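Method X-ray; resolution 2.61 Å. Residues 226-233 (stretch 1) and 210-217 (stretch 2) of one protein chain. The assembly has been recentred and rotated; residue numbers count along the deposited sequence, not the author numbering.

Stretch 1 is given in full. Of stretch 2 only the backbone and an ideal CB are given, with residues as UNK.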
# COMPACT_ATOMS: atom_id res chain seq x y z
N VAL A 226 0.88 -0.08 -11.78
CA VAL A 226 2.06 -0.58 -12.51
C VAL A 226 3.31 0.31 -12.37
O VAL A 226 4.36 -0.03 -12.90
CB VAL A 226 1.74 -0.80 -14.00
CG1 VAL A 226 0.57 -1.75 -14.15
CG2 VAL A 226 1.47 0.52 -14.70
N GLY A 227 3.20 1.40 -11.64
CA GLY A 227 4.36 2.25 -11.42
C GLY A 227 4.15 3.28 -10.33
O GLY A 227 3.02 3.68 -10.02
N HIS A 228 5.28 3.69 -9.74
CA HIS A 228 5.31 4.71 -8.71
C HIS A 228 6.50 5.59 -8.96
O HIS A 228 7.46 5.17 -9.61
CB HIS A 228 5.34 4.09 -7.30
CG HIS A 228 4.06 3.43 -6.92
ND1 HIS A 228 2.93 4.17 -6.62
CD2 HIS A 228 3.74 2.13 -6.88
CE1 HIS A 228 1.98 3.30 -6.38
NE2 HIS A 228 2.42 2.06 -6.54
N TYR A 229 6.41 6.84 -8.48
CA TYR A 229 7.53 7.74 -8.63
C TYR A 229 7.50 8.83 -7.62
O TYR A 229 6.48 9.18 -7.08
CB TYR A 229 7.57 8.35 -10.05
CG TYR A 229 6.35 9.14 -10.45
CD1 TYR A 229 5.31 8.54 -11.16
CD2 TYR A 229 6.26 10.51 -10.19
CE1 TYR A 229 4.19 9.27 -11.55
CE2 TYR A 229 5.16 11.26 -10.59
CZ TYR A 229 4.13 10.64 -11.29
OH TYR A 229 2.98 11.31 -11.61
N VAL A 230 8.66 9.41 -7.43
CA VAL A 230 8.88 10.58 -6.61
C VAL A 230 9.80 11.47 -7.41
O VAL A 230 10.62 10.96 -8.18
CB VAL A 230 9.43 10.31 -5.18
CG1 VAL A 230 8.35 9.70 -4.29
CG2 VAL A 230 10.69 9.45 -5.20
N PRO A 231 9.62 12.78 -7.36
CA PRO A 231 8.61 13.53 -6.59
C PRO A 231 7.35 13.69 -7.41
O PRO A 231 7.34 13.57 -8.64
CB PRO A 231 9.32 14.86 -6.35
CG PRO A 231 10.06 15.09 -7.65
CD PRO A 231 10.45 13.71 -8.16
N LEU A 232 6.26 13.96 -6.70
CA LEU A 232 4.94 14.19 -7.31
C LEU A 232 4.95 15.57 -7.95
O LEU A 232 5.39 16.52 -7.30
CB LEU A 232 3.87 14.08 -6.21
CG LEU A 232 2.44 14.13 -6.67
CD1 LEU A 232 2.09 12.91 -7.55
CD2 LEU A 232 1.51 14.31 -5.49
N ASP A 233 4.53 15.68 -9.22
CA ASP A 233 4.53 16.97 -9.90
C ASP A 233 3.25 17.76 -9.57
O ASP A 233 2.25 17.74 -10.31
CB ASP A 233 4.72 16.84 -11.42
CG ASP A 233 4.85 18.21 -12.09
OD1 ASP A 233 4.03 18.52 -12.98
OD2 ASP A 233 5.74 19.00 -11.66
N UNK A 210 5.74 12.63 5.65
CA UNK A 210 4.66 12.34 4.73
C UNK A 210 5.29 12.56 3.36
O UNK A 210 5.78 13.66 3.06
CB UNK A 210 3.42 13.21 4.97
N UNK A 211 5.39 11.48 2.58
CA UNK A 211 5.99 11.54 1.27
C UNK A 211 4.95 11.28 0.17
O UNK A 211 4.72 10.13 -0.18
CB UNK A 211 7.14 10.53 1.17
N UNK A 212 4.44 12.35 -0.49
CA UNK A 212 3.54 12.14 -1.63
C UNK A 212 4.24 11.40 -2.78
O UNK A 212 5.45 11.45 -2.91
CB UNK A 212 3.00 13.48 -2.13
N UNK A 213 3.47 10.65 -3.56
CA UNK A 213 4.04 9.93 -4.69
C UNK A 213 3.03 9.71 -5.81
O UNK A 213 1.80 9.71 -5.61
CB UNK A 213 4.59 8.58 -4.22
N UNK A 214 3.58 9.60 -7.00
CA UNK A 214 2.79 9.42 -8.20
C UNK A 214 2.43 7.97 -8.38
O UNK A 214 3.17 7.10 -7.94
CB UNK A 214 3.54 9.94 -9.43
N UNK A 215 1.26 7.73 -8.98
CA UNK A 215 0.72 6.39 -9.18
C UNK A 215 0.44 6.13 -10.66
O UNK A 215 -0.54 6.65 -11.19
CB UNK A 215 -0.56 6.20 -8.36
N UNK A 216 1.31 5.35 -11.33
CA UNK A 216 1.10 4.94 -12.74
C UNK A 216 0.22 3.69 -12.77
O UNK A 216 0.34 2.82 -11.91
CB UNK A 216 2.43 4.67 -13.44
N UNK A 217 -0.71 3.64 -13.70
CA UNK A 217 -1.66 2.54 -13.70
C UNK A 217 -1.91 1.98 -15.14
O UNK A 217 -1.58 2.63 -16.13
CB UNK A 217 -2.98 3.01 -13.08

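Position 210 has nothing of stretch 1 within reach of its ideal CB, so this contact sets no rule there; the deposited residue is V210.

Position 211 also has an ideal CB far from stretch 1, pointing sideways. Only a long side chain could come back to the methyls of V230, and a flexible apolar one would suit. It is M211, present as selenomethionine, whose CE lies 3.6 Å from V230 CG1.

At 212 the CB points sideways, and its ideal CB sits 3.8 Å from L232 CD2. Small or medium apolar groups would fit, and a phi of -62° also admits proline. P212 is deposited, its CB packing on L232 CD2.

Position 213 points away overall, yet its ideal CB is 3.5 Å from Y229 O and 3.9 Å from V230 CG1. The imidazole of H228 lies farther along, so polar, aromatic or aliphatic side chains could all serve. H213 places its ring obliquely to that of H228, centroids 5.4 Å apart and planes at 86°. Its ND1 also makes a weak hydrogen bond to OD1 of the residue at 215, 3.1 Å away.

Position 214 is the strictest. An ideal CB would fall 2.1 Å from Y229 CZ, a clash, because the tyrosine ring folds back across the strand. Glycine alone escapes this, and G214 turns the absence into a contact: its CA lies over the ring face, 3.6 Å from the centroid. The backbone pairs with Y229 in both directions, G214 N to Y229 O at 2.9 Å and Y229 N to G214 O at 3.3 Å. G214 O also accepts from H228 ND1 at 3.2 Å.

Position 215 shares a sheet face with H228, whose CE1 is 4.3 Å from the ideal CB. A short acceptor, such as aspartate, asparagine or serine, would suit the imidazole. D215 brings OD1 to 3.1 Å from H228 ND1, a weak hydrogen bond at the ring edge.

Position 216 faces the gap left by G227, bordered by V226 and Y229. A long side chain can lie there, polar or partly aliphatic. E216 does so: an ideal CB on G227 would be 2.3 Å from E216 OE1, so the glycine leaves room for the carboxylate. The backbone locks the pair, E216 N to G227 O at 2.7 Å, while E216 O accepts from V226 N at 3.0 Å.

Position 217 points away, leaving polar or beta-branched choices open; it is T217, whose backbone C meets V226 CG2 at 3.7 Å.

Stretch 2 210-217: VMPHGDET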
# COMPACT_ATOMS: atom_id res chain seq x y z
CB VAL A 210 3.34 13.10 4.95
CG1 VAL A 210 2.26 12.55 4.03
CG2 VAL A 210 2.88 12.99 6.39
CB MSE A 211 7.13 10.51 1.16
CG MSE A 211 7.98 10.70 -0.12
SE MSE A 211 9.06 9.13 -0.47
CE MSE A 211 7.71 8.12 -1.11
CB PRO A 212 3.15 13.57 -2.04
CG PRO A 212 3.34 14.37 -0.80
CD PRO A 212 4.51 13.77 -0.11
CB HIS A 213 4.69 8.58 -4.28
CG HIS A 213 3.81 7.68 -3.49
ND1 HIS A 213 2.84 6.89 -4.10
CD2 HIS A 213 3.80 7.43 -2.16
CE1 HIS A 213 2.24 6.25 -3.12
NE2 HIS A 213 2.80 6.53 -1.93
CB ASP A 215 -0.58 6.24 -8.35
CG ASP A 215 -0.45 6.26 -6.80
OD1 ASP A 215 0.71 6.25 -6.28
OD2 ASP A 215 -1.51 6.23 -6.12
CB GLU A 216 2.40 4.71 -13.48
CG GLU A 216 3.18 5.99 -13.70
CD GLU A 216 4.57 5.79 -14.26
OE1 GLU A 216 5.05 4.64 -14.26
OE2 GLU A 216 5.19 6.79 -14.69
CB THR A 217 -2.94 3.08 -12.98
OG1 THR A 217 -3.59 2.03 -12.27
CG2 THR A 217 -3.88 3.80 -13.92
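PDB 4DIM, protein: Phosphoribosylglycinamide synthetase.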